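Local atomic coordinates of capsid (Human calicivirus NLV/Boxer/2001/US, PDB entry 4RDL), a protein that builds the norovirus capsid and, through the dimer of its protruding domain, binds histo-blood group glycans such as the Lewis y tetrasaccharide. Residues T63-A67 / Q235-S239; A71-I77 / G165-E171; G111-L115 / N177-L183; K135-H139 / V152-N157; A143-L149 / N190-T196. All blocks are in the same frame, centred on the assembly; numbering follows the deposited sequence.

Interaction 1 of 5, residues T63-A67 / Q235-S239; sequences TTVSA and QEFVS
The side-chain amide of Gln235, in the first turn of helix 235-244, is directed at two successive carbonyls of the irregular loop 63-67, a buried helix-on-loop packing consistent with the P1 subdomain of the norovirus protruding domain. NE2 of Gln235 donates to Thr64 O at 2.9 Å and to Val65 O at 2.9 Å; both acceptors lie close to the amide plane, which fixes its rotation. The second bond is straighter (161°) yet meets Val65 O from above its carbonyl plane. With CG anti to the backbone N (chi1 -177°) and a bend at chi2, the Gln235 chain lays CG against Ala67 CB at 3.9 Å while carrying the amide on to the carbonyls. One turn along, Val238 and Thr63 approach tip to tip, Val238 CG1 to Thr63 CG2 at 3.7 Å, whereas the Thr63 hydroxyl is hydrogen-bonded to Gln49 O and Arg52 N. The contact borders the dimer interface: Ser66 OG bonds to Glu236 of the second subunit, and Ala67 packs on its own counterpart there. On the Ser239 side, CB touches Val65 CG1 at 3.7 Å, and a water bridges the two residues, donating to Val65 O at 2.8 Å and lying 2.8 Å from Ser239 OG.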
# COMPACT_ATOMS: atom_id res chain seq x y z
N THR A 63 14.13 -0.06 1.59
CA THR A 63 12.90 -0.29 2.33
C THR A 63 12.41 0.95 3.07
O THR A 63 13.19 1.66 3.71
CB THR A 63 13.06 -1.46 3.32
OG1 THR A 63 13.48 -2.61 2.59
CG2 THR A 63 11.74 -1.77 4.02
N THR A 64 11.11 1.20 2.98
CA THR A 64 10.52 2.24 3.79
C THR A 64 9.28 1.72 4.52
O THR A 64 9.05 0.51 4.57
CB THR A 64 10.28 3.54 2.96
OG1 THR A 64 9.98 4.63 3.84
CG2 THR A 64 9.16 3.35 1.93
N VAL A 65 8.50 2.62 5.10
CA VAL A 65 7.47 2.25 6.06
C VAL A 65 6.15 1.82 5.42
O VAL A 65 5.58 0.78 5.79
CB VAL A 65 7.23 3.40 7.06
CG1 VAL A 65 6.06 3.11 7.97
CG2 VAL A 65 8.49 3.69 7.87
N SER A 66 5.65 2.61 4.48
CA SER A 66 4.30 2.39 3.95
C SER A 66 4.25 1.48 2.72
O SER A 66 5.06 1.61 1.80
CB SER A 66 3.64 3.73 3.61
OG SER A 66 2.32 3.53 3.10
N ALA A 67 3.26 0.59 2.70
CA ALA A 67 3.03 -0.24 1.52
C ALA A 67 2.67 0.61 0.30
O ALA A 67 2.80 0.15 -0.83
CB ALA A 67 1.93 -1.26 1.79
N GLN A 235 5.03 -6.47 4.61
CA GLN A 235 5.30 -5.05 4.79
C GLN A 235 4.89 -4.56 6.18
O GLN A 235 5.57 -3.73 6.79
CB GLN A 235 4.60 -4.22 3.72
CG GLN A 235 4.92 -2.73 3.83
CD GLN A 235 6.41 -2.46 3.66
OE1 GLN A 235 7.11 -3.21 2.98
NE2 GLN A 235 6.89 -1.37 4.26
N GLU A 236 3.78 -5.07 6.69
CA GLU A 236 3.30 -4.58 7.97
C GLU A 236 4.20 -5.04 9.13
O GLU A 236 4.20 -4.43 10.19
CB GLU A 236 1.83 -4.92 8.20
CG GLU A 236 0.86 -4.09 7.35
CD GLU A 236 0.74 -4.57 5.90
OE1 GLU A 236 0.07 -3.88 5.10
OE2 GLU A 236 1.31 -5.63 5.56
N PHE A 237 4.99 -6.10 8.92
CA PHE A 237 6.03 -6.42 9.91
C PHE A 237 7.08 -5.31 9.92
O PHE A 237 7.57 -4.92 10.98
CB PHE A 237 6.74 -7.74 9.59
CG PHE A 237 6.08 -8.97 10.16
CD1 PHE A 237 4.74 -9.22 9.96
CD2 PHE A 237 6.84 -9.90 10.85
CE1 PHE A 237 4.15 -10.37 10.47
CE2 PHE A 237 6.26 -11.06 11.36
CZ PHE A 237 4.91 -11.29 11.18
N VAL A 238 7.44 -4.82 8.74
CA VAL A 238 8.45 -3.77 8.64
C VAL A 238 8.01 -2.53 9.42
O VAL A 238 8.75 -2.01 10.27
CB VAL A 238 8.77 -3.39 7.17
CG1 VAL A 238 9.76 -2.23 7.13
CG2 VAL A 238 9.29 -4.60 6.40
N SER A 239 6.81 -2.03 9.13
CA SER A 239 6.35 -0.82 9.81
C SER A 239 6.18 -1.07 11.31
O SER A 239 6.41 -0.18 12.12
CB SER A 239 5.06 -0.27 9.19
OG SER A 239 4.06 -1.27 9.09
O HOH W 1 3.43 -0.87 6.43

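Interaction 2 of 5, residues A71-I77 / G165-E171; sequences ARMRGRI and GKEVVLE
Glu167 OE2 takes the shortest polar bond across these strands, 2.7 Å from Arg74 NE. Arg74 grips the carboxylate side-on, since its NH2 also reaches Glu167 OE1 at 3.1 Å. Both oxygens lie near the guanidinium plane but are met from above the carboxylate plane, the two groups being turned 63° apart. The extended Arg74 chain, CG anti to the backbone N, runs beside Val169 CG1 to get there, and its NH1 continues to Leu91 O. The backbones carry a regular antiparallel ladder: Met73 with Leu170 and Gly75 with Val168 are hydrogen-bonded pairs, the Val168 N to Gly75 O bond being 2.8 Å. On the face of Met73 and Leu170, Met73 CB touches Leu170 CD1 at 3.7 Å. At one end Arg76 NH1 hydrogen-bonds to Gly165 O at 2.9 Å, with the oxygen in the guanidinium plane. At the other, Arg72 and Glu171 stack with planes 16° apart, so that Arg72 NH2 and Glu171 OE1, 3.5 Å apart, attract by charge alone. Glu171 OE1 also forms a salt bridge with Arg72 of the second subunit, whose own Glu171 carboxylate comes close. The arginines probably offset the repulsion between these carboxylates, making this Arg72-Glu171 end a charged element of the dimer interface.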
# COMPACT_ATOMS: atom_id res chain seq x y z
N ALA A 71 7.49 -0.57 -4.88
CA ALA A 71 7.65 -0.77 -6.32
C ALA A 71 7.18 0.44 -7.13
O ALA A 71 6.65 0.30 -8.22
CB ALA A 71 6.95 -2.05 -6.78
N ARG A 72 7.40 1.62 -6.57
CA ARG A 72 7.09 2.87 -7.26
C ARG A 72 8.36 3.67 -7.50
O ARG A 72 9.40 3.40 -6.90
CB ARG A 72 6.08 3.69 -6.45
CG ARG A 72 4.71 3.01 -6.38
CD ARG A 72 3.69 3.84 -5.63
NE ARG A 72 2.45 3.10 -5.43
CZ ARG A 72 1.31 3.35 -6.07
NH1 ARG A 72 1.25 4.32 -6.97
NH2 ARG A 72 0.22 2.63 -5.80
N MET A 73 8.25 4.64 -8.41
CA MET A 73 9.32 5.59 -8.70
C MET A 73 8.73 6.97 -8.83
O MET A 73 7.52 7.13 -9.06
CB MET A 73 10.03 5.25 -10.01
CG MET A 73 10.50 3.81 -10.15
SD MET A 73 11.14 3.60 -11.84
CE MET A 73 11.42 1.83 -11.89
N ARG A 74 9.59 7.98 -8.74
CA ARG A 74 9.19 9.35 -9.00
C ARG A 74 10.34 10.08 -9.65
O ARG A 74 11.50 9.84 -9.33
CB ARG A 74 8.79 10.07 -7.70
CG ARG A 74 8.37 11.52 -7.91
CD ARG A 74 7.69 12.08 -6.66
NE ARG A 74 7.33 13.49 -6.83
CZ ARG A 74 6.38 14.11 -6.14
NH1 ARG A 74 5.69 13.45 -5.22
NH2 ARG A 74 6.13 15.40 -6.38
N GLY A 75 10.03 10.98 -10.57
CA GLY A 75 11.05 11.88 -11.07
C GLY A 75 10.62 12.63 -12.31
O GLY A 75 9.45 12.61 -12.70
N ARG A 76 11.59 13.29 -12.94
CA ARG A 76 11.31 14.13 -14.09
C ARG A 76 11.77 13.42 -15.35
O ARG A 76 12.91 12.97 -15.44
CB ARG A 76 12.01 15.48 -13.95
CG ARG A 76 11.47 16.54 -14.91
CD ARG A 76 11.99 17.95 -14.54
NE ARG A 76 11.66 18.30 -13.16
CZ ARG A 76 10.50 18.83 -12.77
NH1 ARG A 76 9.57 19.11 -13.66
NH2 ARG A 76 10.29 19.08 -11.48
N ILE A 77 10.87 13.32 -16.32
CA ILE A 77 11.20 12.68 -17.58
C ILE A 77 12.08 13.62 -18.42
O ILE A 77 11.80 14.82 -18.52
CB ILE A 77 9.93 12.26 -18.35
CG1 ILE A 77 9.27 11.09 -17.60
CG2 ILE A 77 10.25 11.86 -19.78
CD1 ILE A 77 7.93 10.65 -18.16
N GLY A 165 10.19 16.96 -19.41
CA GLY A 165 10.22 18.11 -18.53
C GLY A 165 9.21 18.03 -17.39
O GLY A 165 9.22 18.89 -16.51
N LYS A 166 8.35 17.01 -17.41
CA LYS A 166 7.29 16.89 -16.41
C LYS A 166 7.66 15.90 -15.31
O LYS A 166 8.29 14.88 -15.58
CB LYS A 166 5.98 16.43 -17.04
CG LYS A 166 5.55 17.20 -18.28
CD LYS A 166 5.21 18.63 -17.96
CE LYS A 166 4.52 19.28 -19.17
NZ LYS A 166 4.39 20.75 -19.03
N GLU A 167 7.24 16.19 -14.09
CA GLU A 167 7.42 15.27 -12.98
C GLU A 167 6.30 14.26 -12.94
O GLU A 167 5.12 14.61 -13.05
CB GLU A 167 7.49 16.00 -11.64
CG GLU A 167 8.10 15.13 -10.54
CD GLU A 167 8.05 15.75 -9.17
OE1 GLU A 167 7.25 16.68 -8.96
OE2 GLU A 167 8.81 15.29 -8.29
N VAL A 168 6.67 12.99 -12.82
CA VAL A 168 5.69 11.91 -12.78
C VAL A 168 5.95 10.98 -11.60
O VAL A 168 7.06 10.91 -11.08
CB VAL A 168 5.69 11.08 -14.10
CG1 VAL A 168 5.38 11.97 -15.31
CG2 VAL A 168 7.02 10.33 -14.30
N VAL A 169 4.90 10.27 -11.19
CA VAL A 169 5.06 9.11 -10.33
C VAL A 169 4.74 7.86 -11.14
O VAL A 169 3.79 7.85 -11.95
CB VAL A 169 4.19 9.20 -9.06
CG1 VAL A 169 4.73 10.28 -8.14
CG2 VAL A 169 2.75 9.47 -9.39
N LEU A 170 5.56 6.84 -10.97
CA LEU A 170 5.44 5.60 -11.73
C LEU A 170 5.15 4.45 -10.79
O LEU A 170 5.65 4.41 -9.66
CB LEU A 170 6.73 5.32 -12.50
CG LEU A 170 7.24 6.44 -13.42
CD1 LEU A 170 8.41 7.18 -12.77
CD2 LEU A 170 7.66 5.85 -14.75
N GLU A 171 4.33 3.51 -11.25
CA GLU A 171 4.02 2.32 -10.48
C GLU A 171 4.26 1.08 -11.34
O GLU A 171 4.04 1.09 -12.55
CB GLU A 171 2.58 2.34 -9.98
CG GLU A 171 2.35 1.25 -8.94
CD GLU A 171 0.89 0.94 -8.71
OE1 GLU A 171 0.61 -0.04 -7.98
OE2 GLU A 171 0.03 1.68 -9.25
O HOH W 2 -2.54 1.65 -7.09
O HOH W 3 3.54 5.84 -8.13

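Interaction 3 of 5, residues G111-L115 / N177-L183; sequences GNCDL and NRTGATL. With GAL (beta-D-galactopyranose), chain C; FUC (alpha-L-fucopyranose), chain B.
Cys113 and Leu183 form the tight part of this contact: Leu183 CD1 presses on Cys113 CB at 3.5 Å, closer than usual for two carbons, beside Val175 of strand 167-177. Away from this apolar point the segments separate and meet mainly through polar groups and water. On the looser, more solvent-accessible side, the extended Arg178 chain brings NH1 to Asn112 OD1 at 2.9 Å. The donor lies in the carbonyl plane, on a lone pair, although the amide and guanidinium planes are 70° apart. Two waters complete the link: one joins Asn112 O, Arg178 N and Thr182 O, another Asn112 ND2 and Thr182 O. The loop is shaped by a type II turn from Arg178 to Ala181, and Asn177 ND2 ties back to Ala181 O at 2.9 Å. That amide offers OD1 to fucose O3 at 2.6 Å, while Asn177 O accepts from galactose O4 at 2.7 Å. Asp114 OD2 accepts from galactose O3 at 2.7 Å, and Asp114 OD1 is held by Tyr141 OH. Thr179 OG1 and galactose O6 share a hydrogen bond of 3.0 Å in which either may be the donor. Ser176 OG of the same chain bonds the galactose, and Gly130 N of the second subunit the fucose. Here the protein offers mainly acceptors to sugar hydroxyls, with the rotations of Asp114 and Asn177 probably steadied by the bonds to Tyr141 OH and Ala181 O.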
# COMPACT_ATOMS: atom_id res chain seq x y z
N GLY A 111 15.52 -7.32 -10.71
CA GLY A 111 16.70 -7.07 -11.52
C GLY A 111 16.74 -7.86 -12.81
O GLY A 111 16.17 -8.95 -12.90
N ASN A 112 17.43 -7.29 -13.80
CA ASN A 112 17.65 -7.95 -15.09
C ASN A 112 16.38 -8.30 -15.84
O ASN A 112 16.31 -9.34 -16.48
CB ASN A 112 18.53 -9.20 -14.95
CG ASN A 112 19.26 -9.53 -16.24
OD1 ASN A 112 19.81 -8.64 -16.88
ND2 ASN A 112 19.26 -10.80 -16.62
N CYS A 113 15.38 -7.42 -15.75
CA CYS A 113 14.10 -7.69 -16.38
C CYS A 113 13.44 -6.41 -16.87
O CYS A 113 13.98 -5.31 -16.70
CB CYS A 113 13.18 -8.45 -15.42
SG CYS A 113 12.91 -7.58 -13.84
N ASP A 114 12.28 -6.56 -17.51
CA ASP A 114 11.55 -5.43 -18.06
C ASP A 114 10.44 -5.02 -17.11
O ASP A 114 9.52 -5.80 -16.83
CB ASP A 114 10.96 -5.78 -19.43
CG ASP A 114 12.01 -5.91 -20.52
OD1 ASP A 114 13.23 -5.85 -20.23
OD2 ASP A 114 11.60 -6.08 -21.69
N LEU A 115 10.56 -3.80 -16.59
CA LEU A 115 9.56 -3.23 -15.70
C LEU A 115 8.55 -2.44 -16.51
O LEU A 115 8.90 -1.41 -17.12
CB LEU A 115 10.22 -2.32 -14.67
CG LEU A 115 11.43 -2.89 -13.94
CD1 LEU A 115 12.08 -1.80 -13.08
CD2 LEU A 115 11.04 -4.10 -13.09
N ASN A 177 10.41 -10.96 -18.73
CA ASN A 177 11.83 -11.25 -18.86
C ASN A 177 12.53 -10.37 -19.89
O ASN A 177 11.92 -9.89 -20.85
CB ASN A 177 12.05 -12.72 -19.23
CG ASN A 177 11.55 -13.06 -20.62
OD1 ASN A 177 10.35 -13.06 -20.86
ND2 ASN A 177 12.47 -13.37 -21.53
N ARG A 178 13.81 -10.15 -19.66
CA ARG A 178 14.70 -9.57 -20.66
C ARG A 178 14.88 -10.58 -21.78
O ARG A 178 15.07 -11.77 -21.51
CB ARG A 178 16.04 -9.27 -20.01
CG ARG A 178 17.14 -8.88 -20.96
CD ARG A 178 18.44 -8.73 -20.21
NE ARG A 178 19.50 -8.25 -21.09
CZ ARG A 178 20.71 -7.90 -20.69
NH1 ARG A 178 21.03 -7.97 -19.40
NH2 ARG A 178 21.60 -7.47 -21.57
N THR A 179 14.82 -10.12 -23.02
CA THR A 179 15.08 -11.00 -24.15
C THR A 179 16.39 -11.76 -23.94
O THR A 179 17.42 -11.17 -23.62
CB THR A 179 15.16 -10.22 -25.46
OG1 THR A 179 13.91 -9.57 -25.70
CG2 THR A 179 15.47 -11.17 -26.62
N GLY A 180 16.34 -13.08 -24.12
CA GLY A 180 17.52 -13.91 -23.98
C GLY A 180 17.78 -14.40 -22.57
O GLY A 180 18.72 -15.15 -22.34
N ALA A 181 16.94 -13.98 -21.63
CA ALA A 181 17.11 -14.38 -20.23
C ALA A 181 15.81 -14.91 -19.65
O ALA A 181 14.73 -14.63 -20.17
CB ALA A 181 17.61 -13.20 -19.41
N THR A 182 15.91 -15.67 -18.57
CA THR A 182 14.72 -16.05 -17.82
C THR A 182 14.43 -14.96 -16.79
O THR A 182 15.32 -14.18 -16.42
CB THR A 182 14.89 -17.38 -17.10
OG1 THR A 182 15.98 -17.29 -16.17
CG2 THR A 182 15.18 -18.49 -18.10
N LEU A 183 13.18 -14.89 -16.33
CA LEU A 183 12.82 -13.95 -15.28
C LEU A 183 13.26 -14.51 -13.93
O LEU A 183 12.78 -15.56 -13.49
CB LEU A 183 11.32 -13.68 -15.29
CG LEU A 183 10.80 -12.68 -14.25
CD1 LEU A 183 11.50 -11.32 -14.38
CD2 LEU A 183 9.30 -12.52 -14.37
C1 GAL C . 8.33 -9.00 -25.34
C2 GAL C . 8.08 -8.03 -24.21
C3 GAL C . 9.35 -7.56 -23.60
C4 GAL C . 10.20 -8.64 -23.22
C5 GAL C . 10.46 -9.52 -24.40
C6 GAL C . 11.29 -10.68 -24.12
O2 GAL C . 7.33 -6.93 -24.71
O3 GAL C . 9.06 -6.69 -22.48
O4 GAL C . 9.58 -9.40 -22.13
O5 GAL C . 9.17 -10.02 -24.96
O6 GAL C . 11.66 -11.42 -25.19
C1 FUC B . 6.35 -13.09 -25.02
C2 FUC B . 7.15 -14.09 -24.24
C3 FUC B . 8.08 -13.40 -23.32
C4 FUC B . 7.39 -12.50 -22.44
C5 FUC B . 6.53 -11.54 -23.18
C6 FUC B . 5.70 -10.78 -22.28
O2 FUC B . 7.87 -14.93 -25.13
O3 FUC B . 8.86 -14.36 -22.58
O4 FUC B . 6.57 -13.24 -21.50
O5 FUC B . 5.64 -12.24 -24.16
O HOH W 4 14.75 -11.42 -17.33
O HOH W 5 17.72 -12.73 -15.15
O HOH W 6 13.55 -7.37 -23.36

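Interaction 4 of 5, residues K135-H139 / V152-N157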
# COMPACT_ATOMS: atom_id res chain seq x y z
N LYS A 135 2.30 5.14 -19.97
CA LYS A 135 2.95 3.90 -19.59
C LYS A 135 4.29 3.84 -20.28
O LYS A 135 4.50 4.50 -21.30
CB LYS A 135 2.09 2.70 -19.99
CG LYS A 135 1.79 2.66 -21.47
CD LYS A 135 0.77 1.59 -21.80
CE LYS A 135 1.32 0.20 -21.54
NZ LYS A 135 0.40 -0.83 -22.08
N VAL A 136 5.20 3.05 -19.72
CA VAL A 136 6.55 2.98 -20.27
C VAL A 136 7.25 1.75 -19.73
O VAL A 136 6.92 1.26 -18.65
CB VAL A 136 7.34 4.26 -19.93
CG1 VAL A 136 7.68 4.33 -18.46
CG2 VAL A 136 8.61 4.36 -20.79
N VAL A 137 8.20 1.23 -20.50
CA VAL A 137 9.02 0.11 -20.07
C VAL A 137 10.37 0.64 -19.59
O VAL A 137 10.97 1.50 -20.24
CB VAL A 137 9.24 -0.90 -21.21
CG1 VAL A 137 10.12 -2.04 -20.76
CG2 VAL A 137 7.90 -1.40 -21.74
N ILE A 138 10.82 0.13 -18.44
CA ILE A 138 12.15 0.44 -17.93
C ILE A 138 12.93 -0.86 -17.75
O ILE A 138 12.51 -1.75 -17.00
CB ILE A 138 12.08 1.20 -16.59
CG1 ILE A 138 11.31 2.52 -16.78
CG2 ILE A 138 13.48 1.46 -16.02
CD1 ILE A 138 11.11 3.29 -15.49
N HIS A 139 14.07 -0.97 -18.42
CA HIS A 139 14.97 -2.11 -18.25
C HIS A 139 15.75 -1.96 -16.95
O HIS A 139 16.41 -0.94 -16.74
CB HIS A 139 15.97 -2.16 -19.40
CG HIS A 139 15.36 -2.44 -20.74
ND1 HIS A 139 16.06 -2.33 -21.92
CD2 HIS A 139 14.11 -2.83 -21.07
CE1 HIS A 139 15.27 -2.64 -22.93
NE2 HIS A 139 14.08 -2.95 -22.45
N VAL A 152 17.47 6.55 -14.79
CA VAL A 152 17.20 5.32 -15.53
C VAL A 152 16.70 5.65 -16.93
O VAL A 152 16.02 6.67 -17.14
CB VAL A 152 16.18 4.40 -14.81
CG1 VAL A 152 16.73 3.92 -13.48
CG2 VAL A 152 14.83 5.11 -14.64
N LYS A 153 17.05 4.81 -17.89
CA LYS A 153 16.58 4.97 -19.25
C LYS A 153 15.15 4.44 -19.38
O LYS A 153 14.80 3.40 -18.80
CB LYS A 153 17.49 4.24 -20.25
CG LYS A 153 16.95 4.22 -21.67
CD LYS A 153 17.88 3.50 -22.63
CE LYS A 153 17.30 3.50 -24.04
NZ LYS A 153 18.17 2.76 -25.00
N LEU A 154 14.33 5.18 -20.13
CA LEU A 154 12.99 4.73 -20.52
C LEU A 154 13.02 4.26 -21.97
O LEU A 154 13.60 4.93 -22.82
CB LEU A 154 12.00 5.89 -20.40
CG LEU A 154 11.33 6.07 -19.03
CD1 LEU A 154 12.30 5.93 -17.85
CD2 LEU A 154 10.58 7.40 -18.99
N GLU A 155 12.38 3.13 -22.25
CA GLU A 155 12.25 2.68 -23.63
C GLU A 155 11.30 3.62 -24.38
O GLU A 155 10.22 3.94 -23.88
CB GLU A 155 11.74 1.23 -23.69
CG GLU A 155 12.70 0.25 -23.04
CD GLU A 155 14.08 0.32 -23.68
OE1 GLU A 155 14.19 0.02 -24.89
OE2 GLU A 155 15.05 0.69 -22.98
N ASP A 156 11.70 4.05 -25.57
CA ASP A 156 10.86 4.95 -26.33
C ASP A 156 9.66 4.21 -26.91
O ASP A 156 9.83 3.27 -27.68
CB ASP A 156 11.67 5.60 -27.45
CG ASP A 156 10.90 6.69 -28.19
OD1 ASP A 156 9.79 7.05 -27.76
OD2 ASP A 156 11.42 7.18 -29.22
N ASN A 157 8.46 4.62 -26.53
CA ASN A 157 7.24 4.04 -27.08
C ASN A 157 6.47 5.03 -27.95
O ASN A 157 5.30 4.82 -28.25
CB ASN A 157 6.34 3.49 -25.97
CG ASN A 157 5.91 4.56 -24.99
OD1 ASN A 157 6.04 5.76 -25.25
ND2 ASN A 157 5.38 4.13 -23.85
O HOH W 7 8.27 2.03 -23.28
O HOH W 8 16.90 1.65 -17.55
O HOH W 9 14.99 0.98 -20.26
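Leu154 packs between Val136 and Ile138 at the apolar centre. Its CD1 lies 3.7 Å from Ile138 CG1, the two side chains running side by side, while Leu154 CG meets Val136 CG2 at 3.7 Å in a crossing near a right angle. Ile138 CG2 extends the patch to Val152 CG2 at 4.1 Å. Outward, one direct backbone bond joins the segments, Glu155 N to Val137 O at 2.9 Å and nearly straight (171°). Beside it waters span the gap: one connects Val137 N with Glu155 O, another joins His139 N, Lys153 O and Glu155 OE2. Bent at chi2, the Glu155 chain lays its carboxylate over one face of the His139 ring, planes 12° apart and OE2 3.3 Å above the ring plane, offset toward its rim, with CG making a CH-pi contact. His139 also stacks on Tyr141. At the far edge Asn157 ND2 gives a weak bond to Lys135 O, its OD1 accepting from the backbone N of Glu159. The short strands 135-139 and 152-154 run 138° apart, their axes 5.9 Å at closest. That two strands far apart in sheet order meet through side chains and bridging waters is consistent with closure of the antiparallel barrel of the norovirus P2 subdomain, here next to the glycan site.

Interaction 5 of 5, residues A143-L149 / N190-T196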
# COMPACT_ATOMS: atom_id res chain seq x y z
N ALA A 143 24.06 -0.34 -18.76
CA ALA A 143 24.73 0.76 -18.07
C ALA A 143 23.80 1.95 -17.85
O ALA A 143 23.99 2.74 -16.93
CB ALA A 143 25.97 1.19 -18.82
N THR A 144 22.79 2.07 -18.71
CA THR A 144 21.83 3.17 -18.63
C THR A 144 20.79 2.97 -17.51
O THR A 144 19.99 3.86 -17.24
CB THR A 144 21.11 3.39 -19.97
OG1 THR A 144 20.70 2.13 -20.50
CG2 THR A 144 22.06 4.06 -20.96
N PHE A 145 20.80 1.80 -16.88
CA PHE A 145 20.04 1.61 -15.65
C PHE A 145 20.96 2.00 -14.50
O PHE A 145 21.83 1.22 -14.11
CB PHE A 145 19.56 0.15 -15.53
CG PHE A 145 18.83 -0.15 -14.25
CD1 PHE A 145 17.54 0.32 -14.03
CD2 PHE A 145 19.43 -0.92 -13.26
CE1 PHE A 145 16.86 0.04 -12.85
CE2 PHE A 145 18.76 -1.21 -12.07
CZ PHE A 145 17.47 -0.72 -11.87
N ALA A 146 20.79 3.21 -13.99
CA ALA A 146 21.72 3.76 -13.01
C ALA A 146 21.00 4.50 -11.87
O ALA A 146 21.33 5.65 -11.56
CB ALA A 146 22.73 4.69 -13.72
N PRO A 147 20.03 3.83 -11.23
CA PRO A 147 19.22 4.56 -10.25
C PRO A 147 20.04 5.12 -9.08
O PRO A 147 19.71 6.17 -8.54
CB PRO A 147 18.21 3.51 -9.77
CG PRO A 147 18.87 2.18 -10.06
CD PRO A 147 19.60 2.43 -11.37
N HIS A 148 21.12 4.42 -8.71
CA HIS A 148 21.99 4.88 -7.63
C HIS A 148 22.66 6.20 -8.01
O HIS A 148 23.01 7.00 -7.14
CB HIS A 148 23.05 3.82 -7.33
CG HIS A 148 23.88 4.11 -6.12
ND1 HIS A 148 23.34 4.32 -4.87
CD2 HIS A 148 25.23 4.18 -5.96
CE1 HIS A 148 24.31 4.52 -4.00
NE2 HIS A 148 25.47 4.44 -4.64
N LEU A 149 22.84 6.41 -9.31
CA LEU A 149 23.42 7.65 -9.84
C LEU A 149 22.34 8.69 -10.10
O LEU A 149 22.64 9.83 -10.46
CB LEU A 149 24.18 7.38 -11.14
CG LEU A 149 25.52 6.64 -11.05
CD1 LEU A 149 25.34 5.26 -10.44
CD2 LEU A 149 26.15 6.54 -12.43
N ASN A 190 21.41 -4.07 -10.68
CA ASN A 190 22.72 -3.42 -10.68
C ASN A 190 22.56 -1.90 -10.53
O ASN A 190 22.74 -1.14 -11.49
CB ASN A 190 23.47 -3.77 -11.96
CG ASN A 190 24.92 -3.38 -11.90
OD1 ASN A 190 25.54 -3.41 -10.84
ND2 ASN A 190 25.48 -3.00 -13.05
N TYR A 191 22.21 -1.47 -9.32
CA TYR A 191 21.81 -0.09 -9.08
C TYR A 191 22.84 0.97 -9.46
O TYR A 191 22.48 2.07 -9.87
CB TYR A 191 21.46 0.11 -7.61
CG TYR A 191 20.31 -0.73 -7.09
CD1 TYR A 191 18.99 -0.31 -7.25
CD2 TYR A 191 20.55 -1.90 -6.39
CE1 TYR A 191 17.94 -1.06 -6.75
CE2 TYR A 191 19.51 -2.65 -5.89
CZ TYR A 191 18.21 -2.23 -6.06
OH TYR A 191 17.20 -3.00 -5.55
N GLY A 192 24.12 0.64 -9.26
CA GLY A 192 25.20 1.58 -9.51
C GLY A 192 25.81 1.48 -10.90
O GLY A 192 26.90 2.02 -11.14
N SER A 193 25.13 0.79 -11.81
CA SER A 193 25.59 0.69 -13.19
C SER A 193 27.04 0.16 -13.21
O SER A 193 27.37 -0.75 -12.44
CB SER A 193 25.47 2.06 -13.88
OG SER A 193 25.88 2.01 -15.24
N ASN A 194 27.89 0.71 -14.08
CA ASN A 194 29.29 0.28 -14.10
C ASN A 194 30.21 1.18 -13.27
O ASN A 194 31.43 1.00 -13.27
CB ASN A 194 29.83 0.20 -15.54
CG ASN A 194 29.10 -0.83 -16.38
OD1 ASN A 194 28.52 -1.79 -15.85
ND2 ASN A 194 29.11 -0.65 -17.69
N LEU A 195 29.61 2.11 -12.53
CA LEU A 195 30.39 3.11 -11.79
C LEU A 195 30.83 2.61 -10.42
O LEU A 195 31.99 2.73 -10.04
CB LEU A 195 29.62 4.42 -11.65
CG LEU A 195 30.32 5.51 -10.83
CD1 LEU A 195 31.64 5.93 -11.47
CD2 LEU A 195 29.40 6.71 -10.65
N THR A 196 29.88 2.06 -9.67
CA THR A 196 30.17 1.65 -8.31
C THR A 196 29.17 0.61 -7.83
O THR A 196 28.06 0.51 -8.35
CB THR A 196 30.12 2.86 -7.36
OG1 THR A 196 30.53 2.47 -6.05
CG2 THR A 196 28.71 3.43 -7.31
O HOH W 10 22.96 -1.33 -14.40
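A type I turn from Asn190 to Ser193 offers Tyr191 O to His148 N in the 3-10 segment 147-149, a bond of 3.0 Å and 157° at the hydrogen that meets the oxygen from above its carbonyl plane. The second polar link is shorter: Ser193 OG donates to Ala143 O at 2.6 Å, in the carbonyl plane and on a lone pair. OG gets there by standing anti to the Ser193 backbone N (chi1 -178°), while CB rests on Ala146 CB. Pro147 sits between two aromatic groups: its CD lies 3.6 Å above the centre of the Phe145 ring, and its CG meets the Tyr191 ring at the edge, 3.8 Å from CD1. His148 receives Thr196 CG2 in the plane of its ring, at CD2, and is oriented by a bond from ND1 to Ser101 O and by Phe99 edge-to-face. Near the surface, Leu149 CD2 touches Leu195 CD2 at 3.7 Å. A water donates to Phe145 O at 2.8 Å and to Asn190 O, joining two carbonyls that cannot bond each other. The loop 190-196 thus packs beside the weakly bonded edge strand 145-146, whose sheet neighbour is strand 151-154, with Val152 packed on Phe145 and Pro147.

How the interactions relate
Interactions 2 to 5 all reach one antiparallel sheet, and interaction 1 lies apart at the helix 235-244, its centre 21 Å from that of interaction 2, although residues 63-67 lead directly toward residues 71-77. Interactions 2 and 4 share an interior, with Met73 SD 3.7 Å from Ile138 CD1. Interaction 3 joins interaction 4 through the probable bond of Leu115 O with Ile138 N, 2.8 Å, and through Asp114 beside His139. Interaction 5 packs against interaction 4, Val152 CG1 lying 3.7 Å from Phe145 CD1. Interaction 3 binds the galactose and a fucose directly. The side chain of Val137 is about 4 Å from a bound fucose. The side chain of Phe145 is about 14 Å from a bound galactose. Interactions 1 and 2 both touch the second subunit.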